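Local coordinates for uncharacterized HTH-type transcriptional regulator yydK (Bacillus subtilis subsp. subtilis, PDB 3BWG), which probably binds DNA and regulates transcription as a member of the GntR family of winged helix-turn-helix regulators, at residues B[17-22]-B[69-74]; B[48-53]-B[57-62]. All coordinates share one frame; numbering follows the deposited sequence.

Contact 1. Residues B[17-22]-B[69-74]; sequences YIEEHQ and VRKHKR
I18 meets V69 and K71 with its two branches, each side chain sliding past I18 in the reverse direction. Its CG2, anti to the backbone N (chi1 of CG1 -80°), lies alongside the aliphatic part of K71, 3.9 Å from K71 CD. The other branch stands beside the backbone N and packs against V69, with I18 CG1 4.1 Å from V69 CG2; L29 touches both residues, and L23 adds to the cover of V69. Beyond this apolar strip, E19 starts out pointing away from the loop, but its bend at chi2 brings the carboxylate back to K71. The lysine chain turns twice near its end, so that CE as well as the ammonium group faces the acid. E19 OE1 is 3.5 Å from K71 CE and 3.6 Å from K71 NZ, a long salt bridge at the exposed margin. These residues join the C-terminal end of helix 6-20 to the exit from strand 66-69, the second strand of the wing in a winged-helix domain. The helix closes in a Schellman motif, with Q22 at positive phi and Q22 N bonded to E19 O. Just before it, the imidazole of H21 folds over the ring of Y17, one turn back in the helix, whose CZ lies 3.8 Å above the imidazole plane, over its centre. The same imidazole directs ND1 along a lone pair of the Y17 carbonyl, in its plane (H21 ND1 to Y17 O 3.0 Å), and H21 N is a second donor to that oxygen; the ND1 bond and the Y17 ring against its face fix the rotation of the imidazole. On the loop, H72 ND1 donates almost straight (169°) to K73 O, approaching from above the carbonyl plane. Between V69 and K71, R70 turns elsewhere and forms a salt bridge with D177 of the second subunit.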
ATOM      1  N   TYR B  17      23.067  10.965   0.341  1.00 44.61           N
ATOM      2  CA  TYR B  17      23.754  10.717   1.597  1.00 45.43           C
ATOM      3  C   TYR B  17      23.284   9.404   2.276  1.00 46.62           C
ATOM      4  O   TYR B  17      24.101   8.648   2.811  1.00 45.12           O
ATOM      5  CB  TYR B  17      23.579  11.917   2.531  1.00 45.36           C
ATOM      6  CG  TYR B  17      24.183  11.698   3.898  1.00 45.66           C
ATOM      7  CD1 TYR B  17      23.453  11.035   4.910  1.00 44.84           C
ATOM      8  CD2 TYR B  17      25.504  12.114   4.178  1.00 45.27           C
ATOM      9  CE1 TYR B  17      24.005  10.815   6.175  1.00 44.98           C
ATOM     10  CE2 TYR B  17      26.065  11.909   5.442  1.00 45.27           C
ATOM     11  CZ  TYR B  17      25.312  11.252   6.436  1.00 45.53           C
ATOM     12  OH  TYR B  17      25.853  11.036   7.677  1.00 44.85           O
ATOM     13  N   ILE B  18      21.964   9.163   2.252  1.00 47.54           N
ATOM     14  CA  ILE B  18      21.328   7.964   2.826  1.00 47.71           C
ATOM     15  C   ILE B  18      21.824   6.677   2.122  1.00 48.09           C
ATOM     16  O   ILE B  18      22.280   5.721   2.785  1.00 46.95           O
ATOM     17  CB  ILE B  18      19.760   8.099   2.787  1.00 47.79           C
ATOM     18  CG1 ILE B  18      19.244   8.976   3.937  1.00 46.77           C
ATOM     19  CG2 ILE B  18      19.072   6.738   2.827  1.00 49.76           C
ATOM     20  CD1 ILE B  18      17.748   9.409   3.802  1.00 46.20           C
ATOM     21  N   GLU B  19      21.728   6.683   0.785  1.00 48.52           N
ATOM     22  CA  GLU B  19      22.265   5.635  -0.099  1.00 49.68           C
ATOM     23  C   GLU B  19      23.742   5.366   0.168  1.00 48.17           C
ATOM     24  O   GLU B  19      24.140   4.227   0.430  1.00 46.66           O
ATOM     25  CB  GLU B  19      22.109   6.046  -1.571  1.00 51.89           C
ATOM     26  CG  GLU B  19      20.860   5.552  -2.294  1.00 55.54           C
ATOM     27  CD  GLU B  19      19.602   5.471  -1.425  1.00 57.95           C
ATOM     28  OE1 GLU B  19      18.996   4.373  -1.433  1.00 59.03           O
ATOM     29  OE2 GLU B  19      19.203   6.477  -0.752  1.00 58.96           O
ATOM     30  N   GLU B  20      24.542   6.427   0.127  1.00 47.05           N
ATOM     31  CA  GLU B  20      25.998   6.275   0.175  1.00 47.67           C
ATOM     32  C   GLU B  20      26.464   5.741   1.505  1.00 47.32           C
ATOM     33  O   GLU B  20      27.358   4.905   1.558  1.00 47.97           O
ATOM     34  CB  GLU B  20      26.704   7.590  -0.112  1.00 47.24           C
ATOM     35  CG  GLU B  20      26.620   8.001  -1.549  1.00 48.00           C
ATOM     36  CD  GLU B  20      27.403   9.263  -1.808  1.00 48.70           C
ATOM     37  OE1 GLU B  20      28.186   9.251  -2.785  1.00 49.79           O
ATOM     38  OE2 GLU B  20      27.248  10.250  -1.034  1.00 48.47           O
ATOM     39  N   HIS B  21      25.854   6.222   2.581  1.00 47.08           N
ATOM     40  CA  HIS B  21      26.193   5.707   3.896  1.00 46.61           C
ATOM     41  C   HIS B  21      25.465   4.407   4.201  1.00 46.09           C
ATOM     42  O   HIS B  21      25.616   3.865   5.299  1.00 46.09           O
ATOM     43  CB  HIS B  21      26.001   6.776   4.964  1.00 46.87           C
ATOM     44  CG  HIS B  21      27.011   7.879   4.866  1.00 47.36           C
ATOM     45  ND1 HIS B  21      26.936   8.870   3.908  1.00 47.28           N
ATOM     46  CD2 HIS B  21      28.135   8.124   5.577  1.00 47.30           C
ATOM     47  CE1 HIS B  21      27.964   9.689   4.050  1.00 48.24           C
ATOM     48  NE2 HIS B  21      28.707   9.258   5.055  1.00 47.97           N
ATOM     49  N   GLN B  22      24.721   3.900   3.207  1.00 45.17           N
ATOM     50  CA  GLN B  22      23.919   2.674   3.320  1.00 45.99           C
ATOM     51  C   GLN B  22      23.050   2.654   4.581  1.00 45.01           C
ATOM     52  O   GLN B  22      22.972   1.634   5.257  1.00 45.83           O
ATOM     53  CB  GLN B  22      24.807   1.421   3.309  1.00 45.49           C
ATOM     54  CG  GLN B  22      25.541   1.132   2.015  1.00 46.77           C
ATOM     55  CD  GLN B  22      26.388  -0.125   2.125  1.00 47.17           C
ATOM     56  OE1 GLN B  22      25.859  -1.252   2.064  1.00 48.82           O
ATOM     57  NE2 GLN B  22      27.693   0.047   2.298  1.00 45.75           N
ATOM     58  N   VAL B  69      15.694   7.545   9.217  1.00 35.59           N
ATOM     59  CA  VAL B  69      15.435   6.947   7.913  1.00 34.40           C
ATOM     60  C   VAL B  69      14.148   6.104   8.053  1.00 34.52           C
ATOM     61  O   VAL B  69      14.000   5.356   9.017  1.00 31.84           O
ATOM     62  CB  VAL B  69      16.670   6.097   7.415  1.00 35.79           C
ATOM     63  CG1 VAL B  69      16.388   5.390   6.082  1.00 34.33           C
ATOM     64  CG2 VAL B  69      17.931   6.989   7.244  1.00 37.00           C
ATOM     65  N   ARG B  70      13.250   6.246   7.084  1.00 34.44           N
ATOM     66  CA  ARG B  70      11.949   5.623   7.059  1.00 36.10           C
ATOM     67  C   ARG B  70      11.923   4.468   6.059  1.00 38.63           C
ATOM     68  O   ARG B  70      11.240   3.458   6.289  1.00 40.58           O
ATOM     69  CB  ARG B  70      10.875   6.691   6.692  1.00 36.08           C
ATOM     70  CG  ARG B  70       9.428   6.175   6.377  1.00 35.84           C
ATOM     71  CD  ARG B  70       8.801   5.352   7.485  1.00 33.56           C
ATOM     72  NE  ARG B  70       7.552   4.662   7.068  1.00 32.51           N
ATOM     73  CZ  ARG B  70       7.458   3.388   6.645  1.00 29.94           C
ATOM     74  NH1 ARG B  70       8.525   2.627   6.546  1.00 29.48           N
ATOM     75  NH2 ARG B  70       6.268   2.861   6.338  1.00 30.36           N
ATOM     76  N   LYS B  71      12.672   4.622   4.962  1.00 41.04           N
ATOM     77  CA  LYS B  71      12.660   3.698   3.852  1.00 42.62           C
ATOM     78  C   LYS B  71      12.789   2.296   4.388  1.00 41.93           C
ATOM     79  O   LYS B  71      13.663   1.987   5.219  1.00 41.96           O
ATOM     80  CB  LYS B  71      13.779   4.007   2.856  1.00 43.67           C
ATOM     81  CG  LYS B  71      15.078   3.240   3.094  1.00 47.20           C
ATOM     82  CD  LYS B  71      16.362   3.968   2.636  1.00 47.62           C
ATOM     83  CE  LYS B  71      16.700   3.738   1.169  1.00 49.74           C
ATOM     84  NZ  LYS B  71      17.217   2.366   1.014  1.00 51.06           N
ATOM     85  N   HIS B  72      11.896   1.451   3.910  1.00 41.49           N
ATOM     86  CA  HIS B  72      11.822   0.059   4.320  1.00 41.27           C
ATOM     87  C   HIS B  72      13.177  -0.676   4.190  1.00 40.71           C
ATOM     88  O   HIS B  72      14.048  -0.315   3.345  1.00 40.18           O
ATOM     89  CB  HIS B  72      10.736  -0.625   3.485  1.00 42.06           C
ATOM     90  CG  HIS B  72      11.073  -0.719   2.022  1.00 41.50           C
ATOM     91  ND1 HIS B  72      11.868  -1.722   1.507  1.00 40.46           N
ATOM     92  CD2 HIS B  72      10.705   0.054   0.969  1.00 40.02           C
ATOM     93  CE1 HIS B  72      11.991  -1.549   0.198  1.00 40.70           C
ATOM     94  NE2 HIS B  72      11.281  -0.487  -0.150  1.00 40.12           N
ATOM     95  N   LYS B  73      13.379  -1.680   5.045  1.00 40.25           N
ATOM     96  CA  LYS B  73      14.515  -2.603   4.890  1.00 39.20           C
ATOM     97  C   LYS B  73      14.250  -3.549   3.710  1.00 37.79           C
ATOM     98  O   LYS B  73      13.157  -3.502   3.123  1.00 39.68           O
ATOM     99  CB  LYS B  73      14.710  -3.376   6.173  1.00 40.75           C
ATOM    100  CG  LYS B  73      15.284  -2.493   7.285  1.00 41.72           C
ATOM    101  CD  LYS B  73      14.880  -2.960   8.679  1.00 41.41           C
ATOM    102  CE  LYS B  73      15.637  -4.201   9.075  1.00 41.82           C
ATOM    103  NZ  LYS B  73      15.560  -4.422  10.547  1.00 41.65           N
ATOM    104  N   ARG B  74      15.231  -4.387   3.362  1.00 36.16           N
ATOM    105  CA  ARG B  74      15.148  -5.368   2.247  1.00 33.04           C
ATOM    106  C   ARG B  74      15.229  -4.685   0.885  1.00 33.32           C
ATOM    107  O   ARG B  74      14.853  -3.530   0.745  1.00 33.85           O
ATOM    108  CB  ARG B  74      13.880  -6.212   2.296  1.00 32.98           C
ATOM    109  CG  ARG B  74      13.568  -6.878   3.629  1.00 31.76           C
ATOM    110  CD  ARG B  74      12.328  -7.751   3.526  1.00 30.16           C
ATOM    111  NE  ARG B  74      11.941  -8.172   4.853  1.00 27.84           N
ATOM    112  CZ  ARG B  74      11.125  -9.179   5.137  1.00 28.56           C
ATOM    113  NH1 ARG B  74      10.552  -9.908   4.177  1.00 25.59           N
ATOM    114  NH2 ARG B  74      10.865  -9.436   6.415  1.00 27.54           N
TER

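Contact 2. Residues B[48-53]-B[57-62]; sequences KSLELL and GAIFQV
The peptide carbonyl of L53 receives A58 N at 2.8 Å from L53 O, the donor tilted 20° from the carbonyl plane; A58 CB rests 3.3 Å from the same L53 O. Further along, the flat amide end of Q61 lies against the side chain of L50, the two chains crossing nearly at right angles. Between these points I59 reaches toward the helix. Its CG1 sits between the backbone N and the carbonyl carbon (chi1 67°), which sets I59 CG1 3.8 Å from L53 CB and carries CD1 on to L50, 3.8 Å from L50 CD2. I67 of the neighbouring strand touches L50, I59 and Q61 as well. An alanine here, cut off at CB, is likely to leave a gap under the helix, where L53 CB and L50 CD2 would lose the I59 branch that meets them. The bond from A58 belongs to a Schellman motif, in which G57 takes the positive phi that favours glycine and turns the chain out of helix 43-55. This sharp turn from helix into wing strand is characteristic of the winged helix-turn-helix fold, where helix 43-55, partly within the predicted DNA-binding motif, packs on the wing.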
ATOM      1  N   LYS B  48      11.841  22.754   5.022  1.00 38.56           N
ATOM      2  CA  LYS B  48      11.112  22.436   3.784  1.00 38.71           C
ATOM      3  C   LYS B  48      11.640  21.187   3.067  1.00 38.88           C
ATOM      4  O   LYS B  48      10.878  20.429   2.466  1.00 39.14           O
ATOM      5  CB  LYS B  48      11.145  23.645   2.831  1.00 39.02           C
ATOM      6  CG  LYS B  48      10.363  24.856   3.327  1.00 38.67           C
ATOM      7  CD  LYS B  48      10.099  25.855   2.191  1.00 39.06           C
ATOM      8  CE  LYS B  48       9.805  27.267   2.710  1.00 39.17           C
ATOM      9  NZ  LYS B  48       9.255  28.133   1.623  1.00 38.95           N
ATOM     10  N   SER B  49      12.952  20.981   3.116  1.00 39.38           N
ATOM     11  CA  SER B  49      13.563  19.764   2.585  1.00 39.95           C
ATOM     12  C   SER B  49      13.105  18.551   3.400  1.00 40.38           C
ATOM     13  O   SER B  49      12.767  17.495   2.855  1.00 39.37           O
ATOM     14  CB  SER B  49      15.082  19.882   2.605  1.00 39.87           C
ATOM     15  OG  SER B  49      15.494  20.959   1.794  1.00 39.79           O
ATOM     16  N   LEU B  50      13.039  18.732   4.711  1.00 40.71           N
ATOM     17  CA  LEU B  50      12.598  17.660   5.565  1.00 41.58           C
ATOM     18  C   LEU B  50      11.136  17.306   5.312  1.00 43.41           C
ATOM     19  O   LEU B  50      10.818  16.117   5.335  1.00 43.04           O
ATOM     20  CB  LEU B  50      12.919  17.952   7.040  1.00 40.32           C
ATOM     21  CG  LEU B  50      14.426  18.115   7.340  1.00 39.06           C
ATOM     22  CD1 LEU B  50      14.641  18.571   8.768  1.00 39.13           C
ATOM     23  CD2 LEU B  50      15.213  16.846   7.055  1.00 37.96           C
ATOM     24  N   GLU B  51      10.255  18.290   5.031  1.00 45.90           N
ATOM     25  CA  GLU B  51       8.823  17.939   4.750  1.00 48.16           C
ATOM     26  C   GLU B  51       8.698  17.110   3.485  1.00 48.11           C
ATOM     27  O   GLU B  51       8.032  16.066   3.486  1.00 48.14           O
ATOM     28  CB  GLU B  51       7.881  19.130   4.609  1.00 50.19           C
ATOM     29  CG  GLU B  51       8.307  20.422   5.268  1.00 53.90           C
ATOM     30  CD  GLU B  51       7.992  20.485   6.762  1.00 55.56           C
ATOM     31  OE1 GLU B  51       7.296  21.467   7.178  1.00 56.12           O
ATOM     32  OE2 GLU B  51       8.463  19.572   7.501  1.00 55.52           O
ATOM     33  N   LEU B  52       9.328  17.580   2.410  1.00 47.47           N
ATOM     34  CA  LEU B  52       9.346  16.843   1.154  1.00 48.20           C
ATOM     35  C   LEU B  52       9.706  15.369   1.349  1.00 47.98           C
ATOM     36  O   LEU B  52       8.963  14.494   0.915  1.00 47.06           O
ATOM     37  CB  LEU B  52      10.305  17.492   0.154  1.00 49.36           C
ATOM     38  CG  LEU B  52      10.389  16.934  -1.276  1.00 49.65           C
ATOM     39  CD1 LEU B  52       8.994  16.790  -1.901  1.00 49.49           C
ATOM     40  CD2 LEU B  52      11.277  17.849  -2.120  1.00 49.10           C
ATOM     41  N   LEU B  53      10.855  15.120   1.983  1.00 47.96           N
ATOM     42  CA  LEU B  53      11.356  13.776   2.273  1.00 47.62           C
ATOM     43  C   LEU B  53      10.381  12.908   3.066  1.00 49.06           C
ATOM     44  O   LEU B  53      10.261  11.692   2.821  1.00 49.82           O
ATOM     45  CB  LEU B  53      12.645  13.895   3.073  1.00 45.58           C
ATOM     46  CG  LEU B  53      14.012  13.663   2.443  1.00 44.95           C
ATOM     47  CD1 LEU B  53      13.989  13.474   0.920  1.00 44.75           C
ATOM     48  CD2 LEU B  53      14.909  14.777   2.882  1.00 44.19           C
ATOM     49  N   GLY B  57       8.186   9.478   2.193  1.00 47.88           N
ATOM     50  CA  GLY B  57       8.456   8.217   2.949  1.00 44.72           C
ATOM     51  C   GLY B  57       9.939   7.872   3.073  1.00 43.35           C
ATOM     52  O   GLY B  57      10.314   6.722   3.350  1.00 42.32           O
ATOM     53  N   ALA B  58      10.781   8.892   2.875  1.00 41.63           N
ATOM     54  CA  ALA B  58      12.223   8.754   2.960  1.00 39.21           C
ATOM     55  C   ALA B  58      12.671   8.833   4.414  1.00 38.07           C
ATOM     56  O   ALA B  58      13.575   8.123   4.820  1.00 37.56           O
ATOM     57  CB  ALA B  58      12.885   9.828   2.136  1.00 38.98           C
ATOM     58  N   ILE B  59      12.010   9.677   5.201  1.00 36.85           N
ATOM     59  CA  ILE B  59      12.371   9.901   6.607  1.00 36.80           C
ATOM     60  C   ILE B  59      11.116   9.998   7.439  1.00 36.25           C
ATOM     61  O   ILE B  59      10.044  10.207   6.902  1.00 35.58           O
ATOM     62  CB  ILE B  59      13.183  11.246   6.819  1.00 35.65           C
ATOM     63  CG1 ILE B  59      12.296  12.455   6.529  1.00 36.22           C
ATOM     64  CG2 ILE B  59      14.440  11.268   5.954  1.00 35.83           C
ATOM     65  CD1 ILE B  59      12.940  13.812   6.868  1.00 38.03           C
ATOM     66  N   PHE B  60      11.277   9.845   8.752  1.00 36.80           N
ATOM     67  CA  PHE B  60      10.278  10.238   9.715  1.00 38.61           C
ATOM     68  C   PHE B  60      10.938  11.036  10.855  1.00 40.74           C
ATOM     69  O   PHE B  60      12.141  10.935  11.089  1.00 43.03           O
ATOM     70  CB  PHE B  60       9.461   9.028  10.241  1.00 36.52           C
ATOM     71  CG  PHE B  60      10.240   8.096  11.138  1.00 35.80           C
ATOM     72  CD1 PHE B  60      11.038   7.089  10.593  1.00 35.81           C
ATOM     73  CD2 PHE B  60      10.133   8.193  12.521  1.00 36.08           C
ATOM     74  CE1 PHE B  60      11.744   6.205  11.400  1.00 36.37           C
ATOM     75  CE2 PHE B  60      10.841   7.312  13.351  1.00 35.96           C
ATOM     76  CZ  PHE B  60      11.644   6.318  12.784  1.00 35.96           C
ATOM     77  N   GLN B  61      10.144  11.836  11.551  1.00 43.05           N
ATOM     78  CA  GLN B  61      10.663  12.672  12.613  1.00 44.53           C
ATOM     79  C   GLN B  61       9.960  12.388  13.938  1.00 44.45           C
ATOM     80  O   GLN B  61       8.748  12.237  13.970  1.00 43.37           O
ATOM     81  CB  GLN B  61      10.510  14.130  12.209  1.00 46.63           C
ATOM     82  CG  GLN B  61      11.070  14.377  10.804  1.00 48.45           C
ATOM     83  CD  GLN B  61      11.412  15.823  10.560  1.00 50.58           C
ATOM     84  OE1 GLN B  61      10.843  16.455   9.666  1.00 51.35           O
ATOM     85  NE2 GLN B  61      12.327  16.371  11.368  1.00 51.15           N
ATOM     86  N   VAL B  62      10.731  12.261  15.014  1.00 44.61           N
ATOM     87  CA  VAL B  62      10.145  12.068  16.335  1.00 46.03           C
ATOM     88  C   VAL B  62      10.590  13.218  17.244  1.00 48.69           C
ATOM     89  O   VAL B  62      11.770  13.306  17.647  1.00 49.10           O
ATOM     90  CB  VAL B  62      10.414  10.649  16.938  1.00 45.37           C
ATOM     91  CG1 VAL B  62      10.075   9.566  15.933  1.00 43.88           C
ATOM     92  CG2 VAL B  62      11.831  10.488  17.407  1.00 44.64           C
TER

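From the N terminus the chain runs through helix 6-20, whose last turn enters contact 1, then through helices 32-39 and 43-55. Contact 2 closes a short connection, only three residues between its segments, where helix 43-55 gives way to strand 59-62. After strand 66-69 has returned antiparallel to that strand, contact 1 closes the larger loop, and contact 2 is nested inside it. Together they tie the first and third helices to the two strands of the wing. The two contacts also touch each other: R70 N is 3.0 Å from A58 O, a probable hydrogen bond. Both contacts also reach the second subunit: F60 in the first wing strand and R70 just after the second each meet its F175.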